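Long-range contact in putative pectin lyase (Geobacillus virus E2, PDB 7CHU), which is a tailspike protein of a deep-sea thermophilic bacteriophage that probably recognises, and may cleave, polysaccharide on the host cell surface: residues A[178-192]-A[203-217]. Sequence-based numbering, arbitrary orientation.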
loop_
_atom_site.group_PDB
_atom_site.type_symbol
_atom_site.label_atom_id
_atom_site.label_comp_id
_atom_site.label_asym_id
_atom_site.label_seq_id
_atom_site.Cartn_x
_atom_site.Cartn_y
_atom_site.Cartn_z
ATOM N N CYS A 178 12.293 2.449 20.749
ATOM C CA CYS A 178 11.753 1.172 21.230
ATOM C C CYS A 178 11.319 1.331 22.683
ATOM O O CYS A 178 11.985 2.019 23.467
ATOM C CB CYS A 178 12.800 0.015 21.143
ATOM S SG CYS A 178 12.190 -1.685 21.625
ATOM N N ILE A 179 10.198 0.703 23.038
ATOM C CA ILE A 179 9.818 0.478 24.431
ATOM C C ILE A 179 10.013 -1.006 24.719
ATOM O O ILE A 179 9.380 -1.856 24.078
ATOM C CB ILE A 179 8.370 0.901 24.719
ATOM C CG1 ILE A 179 8.238 2.423 24.684
ATOM C CG2 ILE A 179 7.945 0.379 26.106
ATOM C CD1 ILE A 179 8.038 3.008 23.274
ATOM N N ASP A 180 10.890 -1.323 25.672
ATOM C CA ASP A 180 11.224 -2.703 26.028
ATOM C C ASP A 180 10.728 -2.959 27.449
ATOM O O ASP A 180 11.286 -2.413 28.416
ATOM C CB ASP A 180 12.730 -2.933 25.901
ATOM C CG ASP A 180 13.169 -4.334 26.322
ATOM O OD1 ASP A 180 12.325 -5.179 26.749
ATOM O OD2 ASP A 180 14.394 -4.589 26.232
ATOM N N GLY A 181 9.679 -3.797 27.568
ATOM C CA GLY A 181 9.059 -4.083 28.857
ATOM C C GLY A 181 9.841 -5.037 29.736
ATOM O O GLY A 181 9.494 -5.207 30.911
ATOM N N GLN A 182 10.894 -5.651 29.189
ATOM C CA GLN A 182 11.775 -6.564 29.926
ATOM C C GLN A 182 10.982 -7.699 30.576
ATOM O O GLN A 182 11.347 -8.196 31.644
ATOM C CB GLN A 182 12.623 -5.820 30.965
ATOM C CG GLN A 182 13.440 -4.647 30.366
ATOM C CD GLN A 182 14.468 -4.076 31.332
ATOM O OE1 GLN A 182 15.629 -4.455 31.277
ATOM N NE2 GLN A 182 14.057 -3.133 32.193
ATOM N N ASN A 183 9.890 -8.111 29.924
ATOM C CA ASN A 183 9.012 -9.179 30.409
ATOM C C ASN A 183 8.313 -8.811 31.705
ATOM O O ASN A 183 7.740 -9.680 32.370
ATOM C CB ASN A 183 9.773 -10.496 30.571
ATOM C CG ASN A 183 10.281 -11.021 29.244
ATOM O OD1 ASN A 183 11.461 -11.324 29.090
ATOM N ND2 ASN A 183 9.396 -11.084 28.268
ATOM N N ASN A 184 8.322 -7.533 32.065
ATOM C CA ASN A 184 7.583 -7.076 33.228
ATOM C C ASN A 184 6.105 -6.872 32.902
ATOM O O ASN A 184 5.705 -6.752 31.739
ATOM C CB ASN A 184 8.186 -5.784 33.763
ATOM C CG ASN A 184 9.581 -5.991 34.299
ATOM O OD1 ASN A 184 10.521 -5.271 33.955
ATOM N ND2 ASN A 184 9.729 -6.992 35.129
ATOM N N ASP A 185 5.289 -6.826 33.956
ATOM C CA ASP A 185 3.849 -6.581 33.805
ATOM C C ASP A 185 3.608 -5.082 33.643
ATOM O O ASP A 185 3.249 -4.362 34.585
ATOM C CB ASP A 185 3.065 -7.142 34.982
ATOM C CG ASP A 185 1.567 -6.992 34.804
ATOM O OD1 ASP A 185 1.103 -6.548 33.722
ATOM O OD2 ASP A 185 0.845 -7.320 35.762
ATOM N N CYS A 186 3.812 -4.613 32.409
ATOM C CA CYS A 186 3.560 -3.232 32.015
ATOM C C CYS A 186 2.964 -3.228 30.614
ATOM O O CYS A 186 3.152 -4.175 29.847
ATOM C CB CYS A 186 4.831 -2.371 32.069
ATOM S SG CYS A 186 6.101 -2.868 30.859
ATOM N N ILE A 187 2.201 -2.180 30.301
ATOM C CA ILE A 187 1.785 -1.875 28.937
ATOM C C ILE A 187 2.900 -1.050 28.295
ATOM O O ILE A 187 3.498 -0.204 28.953
ATOM C CB ILE A 187 0.443 -1.116 28.934
ATOM C CG1 ILE A 187 -0.680 -2.009 29.503
ATOM C CG2 ILE A 187 0.101 -0.585 27.506
ATOM C CD1 ILE A 187 -1.913 -1.231 29.946
ATOM N N GLY A 188 3.212 -1.310 27.030
ATOM C CA GLY A 188 4.260 -0.524 26.409
ATOM C C GLY A 188 3.809 0.896 26.182
ATOM O O GLY A 188 4.404 1.846 26.698
ATOM N N VAL A 189 2.731 1.051 25.422
ATOM C CA VAL A 189 2.195 2.358 25.067
ATOM C C VAL A 189 0.691 2.269 25.196
ATOM O O VAL A 189 0.080 1.316 24.693
ATOM C CB VAL A 189 2.573 2.777 23.628
ATOM C CG1 VAL A 189 1.857 4.076 23.236
ATOM C CG2 VAL A 189 4.083 2.884 23.467
ATOM N N SER A 190 0.096 3.255 25.854
ATOM C CA SER A 190 -1.349 3.364 25.988
ATOM C C SER A 190 -1.834 4.626 25.303
ATOM O O SER A 190 -1.318 5.716 25.579
ATOM C CB SER A 190 -1.761 3.391 27.461
ATOM O OG SER A 190 -3.167 3.349 27.587
ATOM N N LEU A 191 -2.862 4.480 24.461
ATOM C CA LEU A 191 -3.470 5.574 23.710
ATOM C C LEU A 191 -4.960 5.619 24.021
ATOM O O LEU A 191 -5.646 4.595 23.924
ATOM C CB LEU A 191 -3.257 5.409 22.183
ATOM C CG LEU A 191 -1.845 5.144 21.631
ATOM C CD1 LEU A 191 -1.845 5.081 20.072
ATOM C CD2 LEU A 191 -0.844 6.199 22.106
ATOM N N LYS A 192 -5.469 6.796 24.394
ATOM C CA LYS A 192 -6.880 6.897 24.748
ATOM C C LYS A 192 -7.399 8.277 24.392
ATOM O O LYS A 192 -6.777 9.275 24.767
ATOM C CB LYS A 192 -7.103 6.640 26.247
ATOM C CG LYS A 192 -8.567 6.788 26.685
ATOM C CD LYS A 192 -8.771 6.259 28.091
ATOM C CE LYS A 192 -10.216 6.416 28.527
ATOM N NZ LYS A 192 -10.461 5.704 29.829
ATOM N N GLY A 203 9.077 0.587 18.170
ATOM C CA GLY A 203 8.976 -0.797 18.622
ATOM C C GLY A 203 8.377 -0.887 20.007
ATOM O O GLY A 203 8.580 0.001 20.841
ATOM N N VAL A 204 7.604 -1.943 20.239
ATOM C CA VAL A 204 7.062 -2.273 21.549
ATOM C C VAL A 204 7.270 -3.765 21.725
ATOM O O VAL A 204 6.692 -4.569 20.980
ATOM C CB VAL A 204 5.582 -1.906 21.694
ATOM C CG1 VAL A 204 5.097 -2.278 23.080
ATOM C CG2 VAL A 204 5.367 -0.407 21.480
ATOM N N ARG A 205 8.120 -4.146 22.675
ATOM C CA ARG A 205 8.559 -5.526 22.769
ATOM C C ARG A 205 8.690 -5.939 24.228
ATOM O O ARG A 205 9.064 -5.134 25.079
ATOM C CB ARG A 205 9.896 -5.736 22.040
ATOM C CG ARG A 205 9.876 -5.333 20.554
ATOM C CD ARG A 205 11.248 -5.530 19.890
ATOM N NE ARG A 205 11.512 -6.950 19.682
ATOM C CZ ARG A 205 12.714 -7.482 19.487
ATOM N NH1 ARG A 205 13.801 -6.707 19.466
ATOM N NH2 ARG A 205 12.821 -8.800 19.304
ATOM N N TYR A 206 8.381 -7.211 24.498
ATOM C CA TYR A 206 8.624 -7.844 25.796
ATOM C C TYR A 206 7.819 -7.205 26.924
ATOM O O TYR A 206 8.274 -7.152 28.073
ATOM C CB TYR A 206 10.114 -7.848 26.146
ATOM C CG TYR A 206 10.960 -8.554 25.121
ATOM C CD1 TYR A 206 10.972 -9.941 25.044
ATOM C CD2 TYR A 206 11.745 -7.834 24.229
ATOM C CE1 TYR A 206 11.747 -10.599 24.104
ATOM C CE2 TYR A 206 12.515 -8.486 23.269
ATOM C CZ TYR A 206 12.508 -9.868 23.214
ATOM O OH TYR A 206 13.280 -10.520 22.281
ATOM N N CYS A 207 6.614 -6.726 26.609
ATOM C CA CYS A 207 5.695 -6.221 27.630
ATOM C C CYS A 207 4.728 -7.348 27.987
ATOM O O CYS A 207 4.059 -7.886 27.106
ATOM C CB CYS A 207 4.927 -5.006 27.118
ATOM S SG CYS A 207 5.957 -3.614 26.705
ATOM N N ALA A 208 4.632 -7.689 29.268
ATOM C CA ALA A 208 3.780 -8.819 29.642
ATOM C C ALA A 208 2.309 -8.431 29.809
ATOM O O ALA A 208 1.445 -9.315 29.914
ATOM C CB ALA A 208 4.319 -9.480 30.911
ATOM N N ASN A 209 1.998 -7.144 29.819
ATOM C CA ASN A 209 0.627 -6.682 29.660
ATOM C C ASN A 209 0.415 -6.428 28.162
ATOM O O ASN A 209 1.160 -6.959 27.337
ATOM C CB ASN A 209 0.390 -5.463 30.555
ATOM C CG ASN A 209 -1.034 -5.365 31.065
ATOM O OD1 ASN A 209 -1.956 -5.077 30.304
ATOM N ND2 ASN A 209 -1.214 -5.559 32.372
ATOM N N HIS A 210 -0.602 -5.661 27.778
ATOM C CA HIS A 210 -0.770 -5.329 26.368
ATOM C C HIS A 210 0.487 -4.623 25.862
ATOM O O HIS A 210 1.144 -3.888 26.608
ATOM C CB HIS A 210 -1.975 -4.409 26.157
ATOM C CG HIS A 210 -3.288 -4.969 26.616
ATOM N ND1 HIS A 210 -3.770 -6.203 26.211
ATOM C CD2 HIS A 210 -4.250 -4.426 27.399
ATOM C CE1 HIS A 210 -4.965 -6.394 26.744
ATOM N NE2 HIS A 210 -5.282 -5.327 27.458
ATOM N N GLY A 211 0.837 -4.861 24.603
ATOM C CA GLY A 211 1.970 -4.154 24.024
ATOM C C GLY A 211 1.565 -2.725 23.752
ATOM O O GLY A 211 2.166 -1.779 24.260
ATOM N N LEU A 212 0.518 -2.571 22.953
ATOM C CA LEU A 212 -0.054 -1.276 22.612
ATOM C C LEU A 212 -1.538 -1.356 22.951
ATOM O O LEU A 212 -2.253 -2.207 22.418
ATOM C CB LEU A 212 0.185 -0.960 21.130
ATOM C CG LEU A 212 -0.462 0.250 20.466
ATOM C CD1 LEU A 212 0.102 1.528 21.093
ATOM C CD2 LEU A 212 -0.202 0.220 18.957
ATOM N N TYR A 213 -1.984 -0.535 23.888
ATOM C CA TYR A 213 -3.390 -0.478 24.274
ATOM C C TYR A 213 -4.007 0.766 23.660
ATOM O O TYR A 213 -3.420 1.859 23.726
ATOM C CB TYR A 213 -3.550 -0.460 25.800
ATOM C CG TYR A 213 -4.998 -0.329 26.242
ATOM C CD1 TYR A 213 -5.859 -1.429 26.211
ATOM C CD2 TYR A 213 -5.503 0.883 26.661
ATOM C CE1 TYR A 213 -7.175 -1.306 26.593
ATOM C CE2 TYR A 213 -6.834 1.016 27.043
ATOM C CZ TYR A 213 -7.656 -0.084 27.008
ATOM O OH TYR A 213 -8.971 0.040 27.383
ATOM N N ILE A 214 -5.175 0.601 23.051
ATOM C CA ILE A 214 -5.804 1.642 22.242
ATOM C C ILE A 214 -7.281 1.673 22.613
ATOM O O ILE A 214 -7.976 0.664 22.477
ATOM C CB ILE A 214 -5.619 1.377 20.727
ATOM C CG1 ILE A 214 -4.130 1.453 20.348
ATOM C CG2 ILE A 214 -6.429 2.355 19.867
ATOM C CD1 ILE A 214 -3.845 1.047 18.872
ATOM N N GLU A 215 -7.763 2.819 23.092
ATOM C CA GLU A 215 -9.156 2.956 23.503
ATOM C C GLU A 215 -9.712 4.258 22.957
ATOM O O GLU A 215 -9.187 5.328 23.268
ATOM C CB GLU A 215 -9.302 2.932 25.028
ATOM C CG GLU A 215 -10.747 3.171 25.459
ATOM C CD GLU A 215 -10.922 3.216 26.991
ATOM O OE1 GLU A 215 -11.853 3.901 27.465
ATOM O OE2 GLU A 215 -10.136 2.560 27.711
ATOM N N GLU A 216 -10.757 4.162 22.147
ATOM C CA GLU A 216 -11.424 5.311 21.550
ATOM C C GLU A 216 -10.436 6.248 20.856
ATOM O O GLU A 216 -10.361 7.444 21.143
ATOM C CB GLU A 216 -12.257 6.061 22.597
ATOM C CG GLU A 216 -13.371 6.887 21.949
ATOM C CD GLU A 216 -13.969 7.919 22.898
ATOM O OE1 GLU A 216 -14.202 7.570 24.095
ATOM O OE2 GLU A 216 -14.204 9.072 22.449
ATOM N N VAL A 217 -9.686 5.697 19.903
ATOM C CA VAL A 217 -8.690 6.465 19.157
ATOM C C VAL A 217 -9.167 6.605 17.719
ATOM O O VAL A 217 -9.603 5.621 17.105
ATOM C CB VAL A 217 -7.297 5.820 19.229
ATOM C CG1 VAL A 217 -6.344 6.516 18.255
ATOM C CG2 VAL A 217 -6.770 5.915 20.657
HETATM O O HOH W 1 -9.341 2.975 30.241
#
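Glu215 OE2 is gripped twice, accepting hydrogen bonds from the hydroxyl of Tyr213 (2.8 Å from OH) and from a water that also accepts a hydrogen bond from Lys192 NZ; the same NZ forms a salt bridge with Glu215 OE1 (3.3 Å). The extended lysine and glutamate chains run side by side; the salt bridge probably offsets their charges, and the water adds a second, bridging link between NZ and OE2. Ser190 OG meets the Tyr213 ring at its edge, 3.5 Å from CD2. Beneath this polar row, on the opposite face of the strands, Leu212 CD1 packs against Val189 CB at 3.8 Å and touches Leu191 CG, whereas Val217 CG2 lies against Leu191 CB. Val189 CG2 reaches across the corner to Val204 CG2. In the loops between the two ladders, Asn209 ND2 donates to the syn lone pair of Asp185 OD1 (2.9 Å, 166°), with amide and carboxylate nearly coplanar; Asn209 OD1 accepts from the backbone N of His210 and abuts Ile187 CG1, so both ends of the amide fix its rotation. Inside the bend, Cys207 SG, set beside its own backbone N (chi1 -62°), sits 3.5 Å from Gly188 CA. Strands 178-180 and 189-192 pair in parallel with 203-205 and 212-215, their register shifting by two residues through the intervening loops. Such parallel stacking of successive coils around a corner is characteristic of the right-handed parallel beta-helix of pectate lyase-like proteins.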